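Local coordinates for putative TetR-family transcriptional regulator (Bordetella parapertussis 12822, PDB 3CCY), which probably binds operator DNA through an N-terminal helix-turn-helix and acts as a transcriptional regulator, most likely as a repressor of the TetR family, at residues A[74-77]-A[78-81]; A[89-92]-A[93-97]. One frame throughout, in Å; residues are numbered along the deposited sequence. Where two conformers were deposited one is given.

Interaction 1 of 2, residues A[74-77]-A[78-81]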
loop_
_atom_site.group_PDB
_atom_site.type_symbol
_atom_site.label_atom_id
_atom_site.label_comp_id
_atom_site.label_asym_id
_atom_site.label_seq_id
_atom_site.Cartn_x
_atom_site.Cartn_y
_atom_site.Cartn_z
ATOM N N LEU A 74 -1.223 -10.500 -16.436
ATOM C CA LEU A 74 -1.645 -11.898 -16.444
ATOM C C LEU A 74 -0.977 -12.711 -17.550
ATOM O O LEU A 74 -0.519 -13.811 -17.296
ATOM C CB LEU A 74 -3.184 -12.022 -16.541
ATOM C CG LEU A 74 -3.952 -11.712 -15.233
ATOM C CD1 LEU A 74 -5.451 -11.617 -15.518
ATOM C CD2 LEU A 74 -3.708 -12.755 -14.117
ATOM N N GLU A 75 -0.904 -12.169 -18.761
ATOM C CA GLU A 75 -0.303 -12.908 -19.862
ATOM C C GLU A 75 1.178 -13.097 -19.597
ATOM O O GLU A 75 1.682 -14.199 -19.754
ATOM C CB GLU A 75 -0.508 -12.233 -21.216
ATOM C CG GLU A 75 -0.730 -13.199 -22.418
ATOM C CD GLU A 75 -0.570 -14.745 -22.139
ATOM O OE1 GLU A 75 0.584 -15.264 -22.215
ATOM O OE2 GLU A 75 -1.618 -15.440 -21.907
ATOM N N ARG A 76 1.860 -12.049 -19.137
ATOM C CA ARG A 76 3.291 -12.163 -18.921
ATOM C C ARG A 76 3.643 -13.121 -17.798
ATOM O O ARG A 76 4.630 -13.845 -17.910
ATOM C CB ARG A 76 3.942 -10.790 -18.849
ATOM C CG ARG A 76 3.783 -10.099 -20.225
ATOM C CD ARG A 76 4.261 -8.689 -20.271
ATOM N NE ARG A 76 5.707 -8.621 -20.120
ATOM C CZ ARG A 76 6.364 -7.524 -19.772
ATOM N NH1 ARG A 76 5.697 -6.398 -19.573
ATOM N NH2 ARG A 76 7.678 -7.571 -19.604
ATOM N N CYS A 77 2.813 -13.148 -16.752
ATOM C CA CYS A 77 2.914 -14.131 -15.664
ATOM C C CYS A 77 2.820 -15.559 -16.181
ATOM O O CYS A 77 3.537 -16.452 -15.727
ATOM C CB CYS A 77 1.776 -13.947 -14.658
ATOM S SG CYS A 77 2.056 -12.757 -13.392
ATOM N N ARG A 78 1.867 -15.790 -17.064
ATOM C CA ARG A 78 1.690 -17.106 -17.642
ATOM C C ARG A 78 2.934 -17.547 -18.403
ATOM O O ARG A 78 3.368 -18.694 -18.245
ATOM C CB ARG A 78 0.461 -17.154 -18.565
ATOM C CG ARG A 78 -0.836 -17.148 -17.794
ATOM C CD ARG A 78 -2.076 -17.186 -18.735
ATOM N NE ARG A 78 -3.174 -16.531 -18.008
ATOM C CZ ARG A 78 -3.797 -15.428 -18.427
ATOM N NH1 ARG A 78 -4.785 -14.922 -17.687
ATOM N NH2 ARG A 78 -3.464 -14.855 -19.598
ATOM N N GLN A 79 3.504 -16.659 -19.216
ATOM C CA GLN A 79 4.734 -16.992 -19.956
ATOM C C GLN A 79 5.856 -17.376 -18.992
ATOM O O GLN A 79 6.612 -18.289 -19.264
ATOM C CB GLN A 79 5.225 -15.846 -20.834
ATOM C CG GLN A 79 4.273 -15.306 -21.864
ATOM C CD GLN A 79 4.747 -13.932 -22.401
ATOM O OE1 GLN A 79 5.877 -13.791 -22.901
ATOM N NE2 GLN A 79 3.876 -12.917 -22.295
ATOM N N VAL A 80 5.978 -16.658 -17.879
ATOM C CA VAL A 80 6.929 -17.016 -16.844
ATOM C C VAL A 80 6.611 -18.396 -16.260
ATOM O O VAL A 80 7.506 -19.246 -16.154
ATOM C CB VAL A 80 6.994 -15.936 -15.736
ATOM C CG1 VAL A 80 7.788 -16.414 -14.537
ATOM C CG2 VAL A 80 7.652 -14.654 -16.269
ATOM N N LEU A 81 5.346 -18.608 -15.894
ATOM C CA LEU A 81 4.927 -19.869 -15.312
ATOM C C LEU A 81 5.252 -20.999 -16.252
ATOM O O LEU A 81 5.886 -21.953 -15.827
ATOM C CB LEU A 81 3.429 -19.896 -14.931
ATOM C CG LEU A 81 3.030 -19.141 -13.672
ATOM C CD1 LEU A 81 1.558 -19.398 -13.401
ATOM C CD2 LEU A 81 3.884 -19.558 -12.477
#

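Interaction 2 of 2, residues A[89-92]-A[93-97]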
loop_
_atom_site.group_PDB
_atom_site.type_symbol
_atom_site.label_atom_id
_atom_site.label_comp_id
_atom_site.label_asym_id
_atom_site.label_seq_id
_atom_site.Cartn_x
_atom_site.Cartn_y
_atom_site.Cartn_z
ATOM N N THR A 89 13.133 -20.632 -9.165
ATOM C CA THR A 89 13.378 -19.733 -10.292
ATOM C C THR A 89 12.105 -19.019 -10.748
ATOM O O THR A 89 12.140 -17.807 -10.937
ATOM C CB THR A 89 14.052 -20.498 -11.460
ATOM O OG1 THR A 89 15.364 -20.901 -11.027
ATOM C CG2 THR A 89 14.186 -19.629 -12.732
ATOM N N ARG A 90 11.010 -19.784 -10.949
ATOM C CA ARG A 90 9.721 -19.232 -11.397
ATOM C C ARG A 90 9.269 -18.146 -10.462
ATOM O O ARG A 90 8.783 -17.113 -10.920
ATOM C CB ARG A 90 8.633 -20.312 -11.522
ATOM C CG ARG A 90 8.761 -21.201 -12.813
ATOM C CD ARG A 90 7.449 -21.963 -13.176
ATOM N NE ARG A 90 6.949 -22.704 -12.030
ATOM C CZ ARG A 90 7.245 -23.972 -11.742
ATOM N NH1 ARG A 90 8.015 -24.690 -12.534
ATOM N NH2 ARG A 90 6.745 -24.511 -10.644
ATOM N N PHE A 91 9.411 -18.368 -9.147
ATOM C CA PHE A 91 8.980 -17.397 -8.157
ATOM C C PHE A 91 9.781 -16.099 -8.303
ATOM O O PHE A 91 9.191 -15.016 -8.375
ATOM C CB PHE A 91 9.058 -17.917 -6.706
ATOM C CG PHE A 91 8.622 -16.893 -5.666
ATOM C CD1 PHE A 91 7.297 -16.451 -5.597
ATOM C CD2 PHE A 91 9.535 -16.365 -4.757
ATOM C CE1 PHE A 91 6.913 -15.486 -4.645
ATOM C CE2 PHE A 91 9.177 -15.407 -3.820
ATOM C CZ PHE A 91 7.848 -14.951 -3.756
ATOM N N LEU A 92 11.110 -16.214 -8.351
ATOM C CA LEU A 92 11.986 -15.031 -8.495
ATOM C C LEU A 92 11.678 -14.299 -9.832
ATOM O O LEU A 92 11.645 -13.080 -9.861
ATOM C CB LEU A 92 13.483 -15.440 -8.446
ATOM C CG LEU A 92 14.474 -14.314 -8.774
ATOM C CD1 LEU A 92 14.321 -13.146 -7.810
ATOM C CD2 LEU A 92 15.954 -14.797 -8.861
ATOM N N GLN A 93 11.435 -15.056 -10.906
ATOM C CA GLN A 93 11.070 -14.449 -12.188
ATOM C C GLN A 93 9.734 -13.684 -12.140
ATOM O O GLN A 93 9.579 -12.621 -12.753
ATOM C CB GLN A 93 11.117 -15.475 -13.332
ATOM C CG GLN A 93 12.534 -15.834 -13.784
ATOM C CD GLN A 93 12.578 -16.953 -14.831
ATOM O OE1 GLN A 93 13.601 -17.138 -15.515
ATOM N NE2 GLN A 93 11.482 -17.691 -14.975
ATOM N N ILE A 94 8.759 -14.217 -11.410
ATOM C CA ILE A 94 7.516 -13.502 -11.206
ATOM C C ILE A 94 7.747 -12.181 -10.469
ATOM O O ILE A 94 7.206 -11.151 -10.851
ATOM C CB ILE A 94 6.475 -14.357 -10.387
ATOM C CG1 ILE A 94 5.959 -15.512 -11.228
ATOM C CG2 ILE A 94 5.349 -13.438 -9.792
ATOM C CD1 ILE A 94 5.202 -16.570 -10.375
ATOM N N VAL A 95 8.549 -12.188 -9.411
ATOM C CA VAL A 95 8.755 -10.933 -8.682
ATOM C C VAL A 95 9.501 -9.890 -9.581
ATOM O O VAL A 95 9.191 -8.714 -9.563
ATOM C CB VAL A 95 9.541 -11.168 -7.363
ATOM C CG1 VAL A 95 9.771 -9.818 -6.592
ATOM C CG2 VAL A 95 8.786 -12.196 -6.492
ATOM N N LYS A 96 10.485 -10.356 -10.338
ATOM C CA LYS A 96 11.266 -9.493 -11.247
ATOM C C LYS A 96 10.321 -8.914 -12.296
ATOM O O LYS A 96 10.439 -7.750 -12.653
ATOM C CB LYS A 96 12.327 -10.309 -11.957
ATOM C CG LYS A 96 13.567 -10.586 -11.146
ATOM C CD LYS A 96 14.668 -11.269 -12.006
ATOM C CE LYS A 96 15.894 -11.418 -11.064
ATOM N NZ LYS A 96 17.057 -11.912 -11.750
ATOM N N LEU A 97 9.368 -9.722 -12.763
ATOM C CA LEU A 97 8.358 -9.221 -13.726
ATOM C C LEU A 97 7.527 -8.066 -13.145
ATOM O O LEU A 97 7.340 -7.029 -13.808
ATOM C CB LEU A 97 7.433 -10.349 -14.201
ATOM C CG LEU A 97 6.158 -9.976 -14.943
ATOM C CD1 LEU A 97 6.564 -9.446 -16.318
ATOM C CD2 LEU A 97 5.213 -11.191 -15.071
#

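Interaction 1 of 2, residues A[74-77]-A[78-81]
The guanidinium of Arg78 folds back along its helix, with Leu74 over one face and the carboxylate of Glu75 at its edge. On that face Arg78 NH1 lies 3.5 Å from Leu74 CB. The carbonyl oxygen Leu74 O also sits above the guanidinium plane, offset toward the rim. At the edge, NH2 of Arg78 gives a 3.0 Å salt-bridge hydrogen bond to Glu75 OE2. The oxygen lies almost in the guanidinium plane, yet the nitrogen meets the carboxylate from above, and the two planes are 49° apart. This reach between residues three apart depends on both chains: Arg78 sends CG back beside its own backbone N (chi1 -74°) and stays extended to NE, whereas Glu75 is sharply bent, chi2 being near eclipsed at -6°. A long flexible chain ending in a flat, multi-donor guanidinium can span a helical turn and still serve several partners. Its NE is hydrogen-bonded to Tyr137 of helix 122-145.

The second flat pair is looser. The Gln79 amide lies near the Glu75 carboxylate with the planes nearly parallel, Glu75 OE1 resting 3.7 Å from Gln79 CG, while Gln79 NE2 comes 3.5 Å from Arg76 CG. Arg76 takes its charge to Glu100 of helix 87-115 in a salt bridge. Small, buried Cys77 instead touches Phe98 of helix 87-115 and Leu134 of helix 122-145.

Beneath the side chains, four backbone bonds link each residue from Leu74 to Cys77 with the one four further on; Leu81 N to Cys77 O measures 2.8 Å. An i to i+3 salt bridge on an amphipathic helix results, here in the last turns of helix 58-81, within the all-helical TetR-family fold.

Interaction 2 of 2, residues A[89-92]-A[93-97]
Val95 lays its CG2 methyl over one face of the Phe91 ring, 4.2 Å from the ring centroid and 17° off the normal, a CH-pi contact between residues one helical turn apart. The methyl is displaced toward the rim, approaching CZ of Phe91 to 4.0 Å. Phe91 has CG opposite its backbone N (chi1 179°), and the valine branch that makes the contact is the one beside its own N. A flat aromatic and a compact branched residue suit this buried side, where both also touch Val190 of helix 182-195 and the Phe91 ring meets that of Phe163.

On a neighbouring strip, Lys96 runs its extended chain across Leu92, CE lying 4.0 Å from Leu92 CG. Lysine is apt here: its CE methylene rests on the leucine while NZ goes on to a salt bridge with Glu187. Thr89 and Gln93 lie side by side and point the same way, Thr89 CG2 packing 3.8 Å from Gln93 CD.

The next layer is the backbone, which sets the spacing of all three pairs. Gln93 N donates to Thr89 O at 2.8 Å, and equivalent bonds join Ile94 to Arg90, Val95 to Phe91 and Lys96 to Leu92. Further out, Ile94 packs on Val80 and Leu81 of helix 58-81 and on Val138 of helix 122-145, while Arg90 reaches Gln144 and the carbonyl of Ser84. These contacts, with those to Val190 and Phe163, mark helix 87-115 as a core helix of the TetR-family C-terminal domain, packed among four other helices.

Overall arrangement
Interactions 1 and 2 lie on consecutive helices, 58-81 and 87-115, with their centres about 10 Å apart, and they touch directly. A leucine methyl packs on the backbone at Cys77, Leu97 CD2 lying 3.5 Å from Cys77 N, and Val80 CG1 meets Gln93 CB at 3.7 Å, while near the turn Arg90 CD approaches Leu81 O. Helix 122-145 packs against both: Tyr137 and Leu134 meet residues 74-81, Val138 and Leu142 meet residues 89-97. Helix 182-195 adds to interaction 2. Both contacts are structural packing on the same side of the chain's centre, and the predicted DNA-binding motif, residues 36-55, belongs to neither.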